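Local atomic coordinates of aquaporin AqpM (Methanothermobacter marburgensis str. Marburg, PDB entry 2F2B), a protein that forms a membrane channel through which water moves in both directions under osmotic drive, and also gives a transient increase in initial glycerol flux. Residues A[2-7]-A[97-102]; A[23-28]-A[56-61]; A[162-165]-A[169-172]; A[205-210]-A[219-224]. All coordinates share one frame; numbering follows the deposited sequence.

Interaction 1 of 4, residues A[2-7]-A[97-102]; sequences VSLTKR and GREVVP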
loop_
_atom_site.group_PDB
_atom_site.type_symbol
_atom_site.label_atom_id
_atom_site.label_comp_id
_atom_site.label_asym_id
_atom_site.label_seq_id
_atom_site.Cartn_x
_atom_site.Cartn_y
_atom_site.Cartn_z
ATOM N N VAL A 2 31.061 1.617 -12.776
ATOM C CA VAL A 2 31.397 0.583 -11.803
ATOM C C VAL A 2 31.872 -0.666 -12.543
ATOM O O VAL A 2 31.305 -1.038 -13.572
ATOM C CB VAL A 2 30.174 0.228 -10.922
ATOM C CG1 VAL A 2 30.540 -0.850 -9.921
ATOM C CG2 VAL A 2 29.682 1.472 -10.197
ATOM N N SER A 3 32.914 -1.308 -12.022
ATOM C CA SER A 3 33.463 -2.508 -12.650
ATOM C C SER A 3 32.425 -3.616 -12.750
ATOM O O SER A 3 31.469 -3.656 -11.969
ATOM C CB SER A 3 34.667 -3.030 -11.863
ATOM O OG SER A 3 34.266 -3.607 -10.629
ATOM N N LEU A 4 32.628 -4.521 -13.701
ATOM C CA LEU A 4 31.716 -5.641 -13.901
ATOM C C LEU A 4 31.708 -6.543 -12.672
ATOM O O LEU A 4 30.678 -7.119 -12.321
ATOM C CB LEU A 4 32.126 -6.447 -15.139
ATOM C CG LEU A 4 31.248 -7.639 -15.538
ATOM C CD1 LEU A 4 29.805 -7.189 -15.748
ATOM C CD2 LEU A 4 31.796 -8.266 -16.819
ATOM N N THR A 5 32.859 -6.670 -12.018
ATOM C CA THR A 5 32.952 -7.497 -10.821
ATOM C C THR A 5 32.009 -6.968 -9.740
ATOM O O THR A 5 31.231 -7.723 -9.159
ATOM C CB THR A 5 34.392 -7.520 -10.261
ATOM O OG1 THR A 5 35.245 -8.215 -11.179
ATOM C CG2 THR A 5 34.434 -8.223 -8.910
ATOM N N LYS A 6 32.078 -5.669 -9.479
ATOM C CA LYS A 6 31.221 -5.060 -8.468
ATOM C C LYS A 6 29.758 -5.055 -8.900
ATOM O O LYS A 6 28.857 -5.195 -8.067
ATOM C CB LYS A 6 31.697 -3.639 -8.168
ATOM C CG LYS A 6 32.995 -3.614 -7.368
ATOM C CD LYS A 6 33.496 -2.202 -7.138
ATOM C CE LYS A 6 34.715 -2.208 -6.224
ATOM N NZ LYS A 6 35.264 -0.838 -6.032
ATOM N N ARG A 7 29.517 -4.897 -10.197
ATOM C CA ARG A 7 28.150 -4.896 -10.701
ATOM C C ARG A 7 27.530 -6.285 -10.580
ATOM O O ARG A 7 26.337 -6.413 -10.309
ATOM C CB ARG A 7 28.117 -4.392 -12.146
ATOM C CG ARG A 7 28.282 -2.878 -12.228
ATOM C CD ARG A 7 28.047 -2.337 -13.622
ATOM N NE ARG A 7 29.156 -2.625 -14.528
ATOM C CZ ARG A 7 29.035 -3.309 -15.659
ATOM N NH1 ARG A 7 27.850 -3.784 -16.023
ATOM N NH2 ARG A 7 30.094 -3.504 -16.437
ATOM N N GLY A 97 25.679 -7.457 -25.001
ATOM C CA GLY A 97 25.578 -8.904 -25.008
ATOM C C GLY A 97 26.695 -9.582 -24.236
ATOM O O GLY A 97 26.495 -10.648 -23.655
ATOM N N ARG A 98 27.873 -8.964 -24.220
ATOM C CA ARG A 98 29.018 -9.531 -23.518
ATOM C C ARG A 98 28.833 -9.612 -22.002
ATOM O O ARG A 98 29.572 -10.328 -21.325
ATOM C CB ARG A 98 30.283 -8.724 -23.830
ATOM C CG ARG A 98 30.188 -7.258 -23.455
ATOM C CD ARG A 98 31.501 -6.536 -23.710
ATOM N NE ARG A 98 31.408 -5.118 -23.384
ATOM C CZ ARG A 98 30.777 -4.217 -24.129
ATOM N NH1 ARG A 98 30.180 -4.580 -25.256
ATOM N NH2 ARG A 98 30.734 -2.951 -23.740
ATOM N N GLU A 99 27.853 -8.886 -21.468
ATOM C CA GLU A 99 27.613 -8.901 -20.026
ATOM C C GLU A 99 26.340 -9.649 -19.633
ATOM O O GLU A 99 26.026 -9.764 -18.449
ATOM C CB GLU A 99 27.541 -7.470 -19.483
ATOM C CG GLU A 99 28.726 -6.599 -19.871
ATOM C CD GLU A 99 28.749 -5.275 -19.136
ATOM O OE1 GLU A 99 27.663 -4.711 -18.880
ATOM O OE2 GLU A 99 29.856 -4.788 -18.825
ATOM N N VAL A 100 25.613 -10.160 -20.621
ATOM C CA VAL A 100 24.378 -10.890 -20.350
ATOM C C VAL A 100 24.607 -12.142 -19.502
ATOM O O VAL A 100 23.964 -12.321 -18.465
ATOM C CB VAL A 100 23.666 -11.287 -21.666
ATOM C CG1 VAL A 100 22.547 -12.289 -21.381
ATOM C CG2 VAL A 100 23.100 -10.046 -22.336
ATOM N N VAL A 101 25.520 -13.010 -19.930
ATOM C CA VAL A 101 25.783 -14.228 -19.171
ATOM C C VAL A 101 26.316 -13.934 -17.764
ATOM O O VAL A 101 25.892 -14.562 -16.795
ATOM C CB VAL A 101 26.756 -15.163 -19.925
ATOM C CG1 VAL A 101 27.106 -16.364 -19.061
ATOM C CG2 VAL A 101 26.105 -15.630 -21.224
ATOM N N PRO A 102 27.260 -12.986 -17.633
ATOM C CA PRO A 102 27.790 -12.665 -16.304
ATOM C C PRO A 102 26.669 -12.238 -15.348
ATOM O O PRO A 102 26.613 -12.688 -14.204
ATOM C CB PRO A 102 28.768 -11.532 -16.591
ATOM C CG PRO A 102 29.315 -11.917 -17.931
ATOM C CD PRO A 102 28.073 -12.348 -18.687
#

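Interaction 2 of 4, residues A[23-28]-A[56-61]; sequences AGSAAV and VAIGLA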
loop_
_atom_site.group_PDB
_atom_site.type_symbol
_atom_site.label_atom_id
_atom_site.label_comp_id
_atom_site.label_asym_id
_atom_site.label_seq_id
_atom_site.Cartn_x
_atom_site.Cartn_y
_atom_site.Cartn_z
ATOM N N ALA A 23 9.910 -14.454 -1.929
ATOM C CA ALA A 23 9.534 -15.861 -1.847
ATOM C C ALA A 23 9.364 -16.257 -0.385
ATOM O O ALA A 23 8.565 -17.138 -0.055
ATOM C CB ALA A 23 10.597 -16.730 -2.516
ATOM N N GLY A 24 10.116 -15.597 0.491
ATOM C CA GLY A 24 10.024 -15.892 1.909
ATOM C C GLY A 24 8.655 -15.577 2.483
ATOM O O GLY A 24 8.132 -16.332 3.308
ATOM N N SER A 25 8.055 -14.471 2.046
ATOM C CA SER A 25 6.739 -14.090 2.552
ATOM C C SER A 25 5.679 -15.123 2.175
ATOM O O SER A 25 4.746 -15.364 2.940
ATOM C CB SER A 25 6.330 -12.710 2.021
ATOM O OG SER A 25 6.048 -12.742 0.630
ATOM N N ALA A 26 5.826 -15.732 1.002
ATOM C CA ALA A 26 4.875 -16.743 0.554
ATOM C C ALA A 26 5.010 -17.994 1.423
ATOM O O ALA A 26 4.013 -18.603 1.805
ATOM C CB ALA A 26 5.116 -17.088 -0.910
ATOM N N ALA A 27 6.245 -18.376 1.731
ATOM C CA ALA A 27 6.474 -19.548 2.574
ATOM C C ALA A 27 5.872 -19.297 3.959
ATOM O O ALA A 27 5.223 -20.172 4.531
ATOM C CB ALA A 27 7.971 -19.831 2.686
ATOM N N VAL A 28 6.079 -18.095 4.493
ATOM C CA VAL A 28 5.541 -17.747 5.806
ATOM C C VAL A 28 4.016 -17.822 5.826
ATOM O O VAL A 28 3.426 -18.307 6.788
ATOM C CB VAL A 28 5.978 -16.326 6.239
ATOM C CG1 VAL A 28 5.226 -15.905 7.495
ATOM C CG2 VAL A 28 7.478 -16.303 6.500
ATOM N N VAL A 56 -1.845 -9.728 -2.009
ATOM C CA VAL A 56 -1.256 -8.396 -2.159
ATOM C C VAL A 56 -0.136 -8.224 -1.128
ATOM O O VAL A 56 0.826 -7.486 -1.361
ATOM C CB VAL A 56 -2.318 -7.262 -2.027
ATOM C CG1 VAL A 56 -2.742 -7.081 -0.582
ATOM C CG2 VAL A 56 -1.760 -5.962 -2.612
ATOM N N ALA A 57 -0.247 -8.914 0.007
ATOM C CA ALA A 57 0.796 -8.839 1.031
ATOM C C ALA A 57 2.070 -9.482 0.479
ATOM O O ALA A 57 3.165 -8.933 0.623
ATOM C CB ALA A 57 0.344 -9.557 2.310
ATOM N N ILE A 58 1.935 -10.648 -0.151
ATOM C CA ILE A 58 3.099 -11.310 -0.741
ATOM C C ILE A 58 3.618 -10.419 -1.866
ATOM O O ILE A 58 4.825 -10.196 -1.992
ATOM C CB ILE A 58 2.729 -12.711 -1.302
ATOM C CG1 ILE A 58 2.412 -13.654 -0.133
ATOM C CG2 ILE A 58 3.877 -13.259 -2.159
ATOM C CD1 ILE A 58 1.715 -14.948 -0.541
ATOM N N GLY A 59 2.702 -9.896 -2.676
ATOM C CA GLY A 59 3.105 -9.021 -3.765
ATOM C C GLY A 59 3.915 -7.830 -3.274
ATOM O O GLY A 59 4.902 -7.435 -3.902
ATOM N N LEU A 60 3.511 -7.257 -2.146
ATOM C CA LEU A 60 4.221 -6.105 -1.597
ATOM C C LEU A 60 5.540 -6.491 -0.934
ATOM O O LEU A 60 6.477 -5.693 -0.911
ATOM C CB LEU A 60 3.315 -5.347 -0.616
ATOM C CG LEU A 60 2.122 -4.665 -1.306
ATOM C CD1 LEU A 60 1.115 -4.185 -0.271
ATOM C CD2 LEU A 60 2.625 -3.494 -2.159
ATOM N N ALA A 61 5.625 -7.701 -0.384
ATOM C CA ALA A 61 6.884 -8.128 0.217
ATOM C C ALA A 61 7.903 -8.143 -0.929
ATOM O O ALA A 61 9.060 -7.750 -0.759
ATOM C CB ALA A 61 6.740 -9.522 0.838
#

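Interaction 3 of 4, residues A[162-165]-A[169-172]; sequences MGIA and RAPK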
loop_
_atom_site.group_PDB
_atom_site.type_symbol
_atom_site.label_atom_id
_atom_site.label_comp_id
_atom_site.label_asym_id
_atom_site.label_seq_id
_atom_site.Cartn_x
_atom_site.Cartn_y
_atom_site.Cartn_z
ATOM N N MET A 162 10.733 -0.126 -19.395
ATOM C CA MET A 162 11.143 0.660 -20.559
ATOM C C MET A 162 10.718 2.121 -20.404
ATOM O O MET A 162 11.504 3.038 -20.647
ATOM C CB MET A 162 10.517 0.095 -21.840
ATOM C CG MET A 162 11.062 -1.257 -22.281
ATOM S SD MET A 162 12.827 -1.197 -22.707
ATOM C CE MET A 162 12.785 -0.229 -24.226
ATOM N N GLY A 163 9.473 2.331 -19.990
ATOM C CA GLY A 163 8.969 3.685 -19.843
ATOM C C GLY A 163 9.481 4.506 -18.674
ATOM O O GLY A 163 9.684 5.716 -18.811
ATOM N N ILE A 164 9.716 3.863 -17.532
ATOM C CA ILE A 164 10.157 4.588 -16.343
ATOM C C ILE A 164 11.650 4.513 -16.000
ATOM O O ILE A 164 12.153 5.353 -15.257
ATOM C CB ILE A 164 9.332 4.136 -15.103
ATOM C CG1 ILE A 164 9.401 5.200 -14.004
ATOM C CG2 ILE A 164 9.871 2.814 -14.563
ATOM C CD1 ILE A 164 8.827 6.541 -14.407
ATOM N N ALA A 165 12.365 3.525 -16.531
ATOM C CA ALA A 165 13.787 3.401 -16.220
ATOM C C ALA A 165 14.719 3.540 -17.422
ATOM O O ALA A 165 15.826 4.067 -17.295
ATOM C CB ALA A 165 14.052 2.071 -15.520
ATOM N N ARG A 169 13.139 10.188 -21.237
ATOM C CA ARG A 169 12.136 11.164 -20.817
ATOM C C ARG A 169 11.510 10.813 -19.466
ATOM O O ARG A 169 10.743 11.597 -18.907
ATOM C CB ARG A 169 11.026 11.255 -21.866
ATOM C CG ARG A 169 11.525 11.466 -23.285
ATOM C CD ARG A 169 10.437 11.141 -24.299
ATOM N NE ARG A 169 9.843 9.828 -24.048
ATOM C CZ ARG A 169 9.049 9.188 -24.900
ATOM N NH1 ARG A 169 8.749 9.733 -26.070
ATOM N NH2 ARG A 169 8.544 8.003 -24.579
ATOM N N ALA A 170 11.844 9.638 -18.946
ATOM C CA ALA A 170 11.296 9.176 -17.671
ATOM C C ALA A 170 11.588 10.119 -16.506
ATOM O O ALA A 170 12.706 10.618 -16.362
ATOM C CB ALA A 170 11.834 7.783 -17.354
ATOM N N PRO A 171 10.580 10.373 -15.654
ATOM C CA PRO A 171 10.769 11.262 -14.504
ATOM C C PRO A 171 11.763 10.629 -13.538
ATOM O O PRO A 171 11.569 9.501 -13.082
ATOM C CB PRO A 171 9.362 11.374 -13.921
ATOM C CG PRO A 171 8.772 10.033 -14.234
ATOM C CD PRO A 171 9.220 9.804 -15.660
ATOM N N LYS A 172 12.835 11.355 -13.240
ATOM C CA LYS A 172 13.877 10.851 -12.356
ATOM C C LYS A 172 13.436 10.531 -10.933
ATOM O O LYS A 172 12.651 11.263 -10.328
ATOM C CB LYS A 172 15.049 11.836 -12.310
ATOM C CG LYS A 172 15.885 11.848 -13.583
ATOM C CD LYS A 172 17.067 12.798 -13.475
ATOM C CE LYS A 172 17.989 12.661 -14.679
ATOM N NZ LYS A 172 17.259 12.867 -15.962
HETATM O O HOH W 1 12.626 7.056 -13.152
#

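Interaction 4 of 4, residues A[205-210]-A[219-224]; sequences GPYLND and WNYYSI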
loop_
_atom_site.group_PDB
_atom_site.type_symbol
_atom_site.label_atom_id
_atom_site.label_comp_id
_atom_site.label_asym_id
_atom_site.label_seq_id
_atom_site.Cartn_x
_atom_site.Cartn_y
_atom_site.Cartn_z
ATOM N N GLY A 205 16.054 -20.329 -7.710
ATOM C CA GLY A 205 16.480 -20.441 -6.322
ATOM C C GLY A 205 15.639 -21.390 -5.488
ATOM O O GLY A 205 16.158 -22.351 -4.913
ATOM N N PRO A 206 14.330 -21.129 -5.380
ATOM C CA PRO A 206 13.429 -21.985 -4.602
ATOM C C PRO A 206 13.388 -23.421 -5.140
ATOM O O PRO A 206 13.333 -24.375 -4.367
ATOM C CB PRO A 206 12.088 -21.270 -4.734
ATOM C CG PRO A 206 12.501 -19.826 -4.781
ATOM C CD PRO A 206 13.664 -19.865 -5.746
ATOM N N TYR A 207 13.408 -23.571 -6.462
ATOM C CA TYR A 207 13.387 -24.905 -7.070
ATOM C C TYR A 207 14.589 -25.717 -6.597
ATOM O O TYR A 207 14.449 -26.873 -6.196
ATOM C CB TYR A 207 13.421 -24.801 -8.598
ATOM C CG TYR A 207 12.063 -24.705 -9.267
ATOM C CD1 TYR A 207 10.978 -24.096 -8.630
ATOM C CD2 TYR A 207 11.874 -25.201 -10.558
ATOM C CE1 TYR A 207 9.738 -23.988 -9.267
ATOM C CE2 TYR A 207 10.649 -25.097 -11.200
ATOM C CZ TYR A 207 9.584 -24.491 -10.553
ATOM O OH TYR A 207 8.373 -24.393 -11.199
ATOM N N LEU A 208 15.769 -25.107 -6.650
ATOM C CA LEU A 208 16.997 -25.781 -6.234
ATOM C C LEU A 208 16.947 -26.196 -4.766
ATOM O O LEU A 208 17.198 -27.357 -4.428
ATOM C CB LEU A 208 18.209 -24.875 -6.471
ATOM C CG LEU A 208 19.579 -25.454 -6.094
ATOM C CD1 LEU A 208 19.824 -26.732 -6.886
ATOM C CD2 LEU A 208 20.676 -24.436 -6.373
ATOM N N ASN A 209 16.614 -25.254 -3.891
ATOM C CA ASN A 209 16.552 -25.558 -2.473
ATOM C C ASN A 209 15.422 -26.517 -2.098
ATOM O O ASN A 209 15.580 -27.328 -1.181
ATOM C CB ASN A 209 16.471 -24.262 -1.663
ATOM C CG ASN A 209 17.785 -23.492 -1.677
ATOM O OD1 ASN A 209 18.060 -22.709 -2.591
ATOM N ND2 ASN A 209 18.614 -23.736 -0.675
ATOM N N ASP A 210 14.292 -26.443 -2.800
ATOM C CA ASP A 210 13.185 -27.353 -2.520
ATOM C C ASP A 210 13.613 -28.780 -2.843
ATOM O O ASP A 210 13.246 -29.729 -2.147
ATOM C CB ASP A 210 11.950 -27.010 -3.359
ATOM C CG ASP A 210 11.085 -25.942 -2.721
ATOM O OD1 ASP A 210 11.189 -25.750 -1.493
ATOM O OD2 ASP A 210 10.287 -25.308 -3.445
ATOM N N TRP A 219 11.309 -29.210 -11.377
ATOM C CA TRP A 219 12.017 -28.892 -12.614
ATOM C C TRP A 219 11.249 -29.110 -13.913
ATOM O O TRP A 219 11.545 -28.481 -14.927
ATOM C CB TRP A 219 13.347 -29.646 -12.653
ATOM C CG TRP A 219 14.272 -29.206 -11.562
ATOM C CD1 TRP A 219 14.649 -29.926 -10.465
ATOM C CD2 TRP A 219 14.913 -27.929 -11.446
ATOM N NE1 TRP A 219 15.486 -29.175 -9.672
ATOM C CE2 TRP A 219 15.665 -27.946 -10.251
ATOM C CE3 TRP A 219 14.924 -26.772 -12.237
ATOM C CZ2 TRP A 219 16.421 -26.849 -9.826
ATOM C CZ3 TRP A 219 15.678 -25.681 -11.815
ATOM C CH2 TRP A 219 16.417 -25.730 -10.619
ATOM N N ASN A 220 10.261 -29.993 -13.882
ATOM C CA ASN A 220 9.454 -30.268 -15.063
ATOM C C ASN A 220 8.622 -29.047 -15.466
ATOM O O ASN A 220 8.119 -28.970 -16.588
ATOM C CB ASN A 220 8.553 -31.472 -14.784
ATOM C CG ASN A 220 8.187 -31.591 -13.314
ATOM O OD1 ASN A 220 7.360 -30.838 -12.802
ATOM N ND2 ASN A 220 8.821 -32.534 -12.622
ATOM N N TYR A 221 8.497 -28.089 -14.552
ATOM C CA TYR A 221 7.731 -26.870 -14.810
ATOM C C TYR A 221 8.633 -25.676 -15.112
ATOM O O TYR A 221 8.158 -24.627 -15.556
ATOM C CB TYR A 221 6.876 -26.503 -13.591
ATOM C CG TYR A 221 5.827 -27.515 -13.198
ATOM C CD1 TYR A 221 4.749 -27.797 -14.038
ATOM C CD2 TYR A 221 5.891 -28.164 -11.966
ATOM C CE1 TYR A 221 3.756 -28.701 -13.657
ATOM C CE2 TYR A 221 4.906 -29.068 -11.575
ATOM C CZ TYR A 221 3.842 -29.330 -12.424
ATOM O OH TYR A 221 2.860 -30.212 -12.032
ATOM N N TYR A 222 9.932 -25.832 -14.875
ATOM C CA TYR A 222 10.864 -24.731 -15.071
ATOM C C TYR A 222 10.822 -24.027 -16.428
ATOM O O TYR A 222 11.008 -22.811 -16.488
ATOM C CB TYR A 222 12.300 -25.179 -14.750
ATOM C CG TYR A 222 13.254 -24.016 -14.555
ATOM C CD1 TYR A 222 12.957 -22.993 -13.650
ATOM C CD2 TYR A 222 14.432 -23.914 -15.299
ATOM C CE1 TYR A 222 13.803 -21.894 -13.497
ATOM C CE2 TYR A 222 15.287 -22.819 -15.151
ATOM C CZ TYR A 222 14.962 -21.812 -14.250
ATOM O OH TYR A 222 15.783 -20.717 -14.116
ATOM N N SER A 223 10.576 -24.761 -17.513
ATOM C CA SER A 223 10.529 -24.134 -18.835
ATOM C C SER A 223 9.475 -23.023 -18.896
ATOM O O SER A 223 9.627 -22.050 -19.635
ATOM C CB SER A 223 10.260 -25.182 -19.926
ATOM O OG SER A 223 9.050 -25.876 -19.692
ATOM N N ILE A 224 8.407 -23.171 -18.120
ATOM C CA ILE A 224 7.347 -22.165 -18.080
ATOM C C ILE A 224 7.926 -20.828 -17.626
ATOM O O ILE A 224 7.638 -19.777 -18.200
ATOM C CB ILE A 224 6.246 -22.555 -17.067
ATOM C CG1 ILE A 224 5.470 -23.768 -17.575
ATOM C CG2 ILE A 224 5.316 -21.366 -16.807
ATOM C CD1 ILE A 224 4.515 -24.342 -16.551
#

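Interaction 1 of 4, residues A[2-7]-A[97-102]
Arg-7 grips Glu-99 end-on, NH1 and NH2 each taking one carboxylate oxygen. The bond from Arg-7 NH2 to Glu-99 OE2 is short, 2.7 Å, and almost straight at 175°, reaching the oxygen on its syn side but tilted out of the carboxylate plane. Its companion, from Arg-7 NH1 to Glu-99 OE1, is longer at 3.0 Å and comes in from above the carboxylate plane. Both oxygens lie close to the guanidinium plane, yet the two flat groups are turned 34° against each other, and the side chains that carry them run roughly at right angles. A bend in the arginine chain at chi3 (-74°) swings the guanidinium round until NE faces back to its own segment, where it donates to Val-2 O at 2.8 Å. With NE tied to the backbone and NH1 also bonded to Tyr-103 OH, the rotation of the group is well fixed. The pair joins the starts, predicted to be cytoplasmic, of two helices of the aquaporin fold, helix 4-33 and helix 100-122. Ser-3 serves as N-cap of the first, its OG accepting from Lys-6 N at 3.2 Å. Beside the salt bridge, Leu-4 and Glu-99 slide past each other in opposite directions, with Leu-4 CD1 3.9 Å from Glu-99 OE2. The other branch, CD2 of Leu-4, brushes Pro-102 CB at 4.5 Å, a loose apolar contact in the first turn of helix 100-122. Lys-6 reaches instead to a second subunit, where its NZ bonds to Ser-245 OG and Tyr-242 O of that subunit.

Interaction 2 of 4, residues A[23-28]-A[56-61]
Ser-25 meets Ala-61 and Ile-58 with its short side chain, where the two segments come closest. The hydroxyl oxygen OG of Ser-25 rests 3.3 Å from the methyl CB of Ala-61, and the CB atoms of the same two residues are only 3.4 Å apart, tighter than ordinary van der Waals contact. Towards the other residue, Ser-25 OG lies 3.6 Å from Ile-58 CA and is equally near the CG2 branch. The longer branch of Ile-58 runs alongside the neighbouring residue and sets CD1 against Ala-26, 3.8 Å from CA and 4.0 Å from CB. A chi1 of -69° points this branch away from the isoleucine's carbonyl carbon, while CG2 takes the place beside it. Across the interface the serine thus offers its oxygen to carbon atoms; the polar need of the buried hydroxyl is met within its own helix by a bond with Gly-22 O. Leu-52 of a second subunit packs on Ile-58, and Thr-189 of that subunit on Ala-61, which places the pair close to a subunit boundary. The segment axes approach to 8.4 Å and run roughly antiparallel, their directions 151° apart. The serine and alanines let the two predicted membrane-spanning helices, 4-33 and 52-73, pack closely, with Ile-58 filling in beside them, within the helical bundle of the aquaporin fold.

Interaction 3 of 4, residues A[162-165]-A[169-172]
Just after Arg-169, whose NE is salt-bridged to Asp-167 OD2 in the short connection between the segments, Ala-170 turns its methyl group into the end of helix 143-166, where it meets backbone oxygens of its last turn. The CB of Ala-170 lies 3.3 Å from Gly-163 O and 3.2 Å from Ile-164 O, so one methyl spans two successive carbonyls. At Pro-171 the contact becomes one of carbon with carbon. The tip of Ile-164, CD1, presses on the proline ring at CG, 3.5 Å away, and at CD, equally near; the approach to CG is tighter than usual, and the two side chains cross at about a right angle. In Ile-164 a chi1 of -159° sends CG1 out opposite the residue's own backbone N, and chi2 of 61° turns CD1 to the proline. Phe-174 and Ile-179 of the same chain also touch this isoleucine.

The carbonyl of Pro-171 adds a polar link through a water molecule. That water donates to Pro-171 O and to Ile-164 O, each bond 2.7 Å long, joining the loop backbone to a helix carbonyl within a wider pi-type turn. Both hydrogens of the water are used in the bridge. Gly-173 of a third subunit packs against Pro-171, and Tyr-71 of that subunit against Ile-164. The whole is a short loop, predicted to be cytoplasmic, folded back on the helix before it and linking the membrane-spanning helices 143-166 and 175-194 of the aquaporin fold.

Interaction 4 of 4, residues A[205-210]-A[219-224]
Tyr-207 and Trp-219 form the central aromatic pair, the tyrosine edge directed at the indole face. The tyrosine ring and the six-membered ring of Trp-219 have centroids 5.5 Å apart and planes at 85°, a T-shaped arrangement with Tyr-207 CD2 nearest Trp-219 CE3. A third ring, that of Tyr-222, stands obliquely to Tyr-207 with its plane turned by 56°, and the three make an aromatic cluster. Tyr-222 has CG opposite its backbone N (chi1 -164°), an orientation that carries its ring along the flank of Tyr-207.

A CH-pi contact reinforces the first pair: Tyr-207 CB sits over the indole, 3.9 Å from the centroid of the six-membered ring. The same ring reaches the helix backbone, with Trp-219 CZ2 3.7 Å from Leu-208 N.

The remaining contacts are van der Waals. Tyr-207 CE2 touches Tyr-222 CB at 3.9 Å, and Leu-208 CB lies 4.3 Å from Trp-219 CZ2. At the far end of the tyrosine, Tyr-207 OH is 3.5 Å from Tyr-221 CB.

Polar ends are satisfied beyond the two segments: the Tyr-207 hydroxyl hydrogen-bonds with Thr-135 O, and that of Tyr-222 with Pro-200 O, within the second NPA motif. The cluster thus ties the chain entering helix 224-243 to helix 200-214, the half-spanning helix that begins within the second NPA motif in the pore-forming loop of the aquaporin fold.

From the N terminus, the chain first enters interaction 1, whose 2-7 segment begins helix 4-33; that loop closes only at 97-102, entering helix 100-122. Nested within it, interaction 2 closes a shorter loop between the far part of helix 4-33 and helix 52-73, its centre about 30 Å from that of interaction 1. Interactions 3 and 4 follow in series, and no loops cross. Interaction 3 closes a short turn after helix 143-166, and interaction 4 joins helix 200-214 to the approach to helix 224-243. These two lie on opposite sides of the chain's centre. Interactions 2 and 4 touch directly, through Ala-23 CB and Pro-206 CG, so that helix 4-33 packs on helix 200-214.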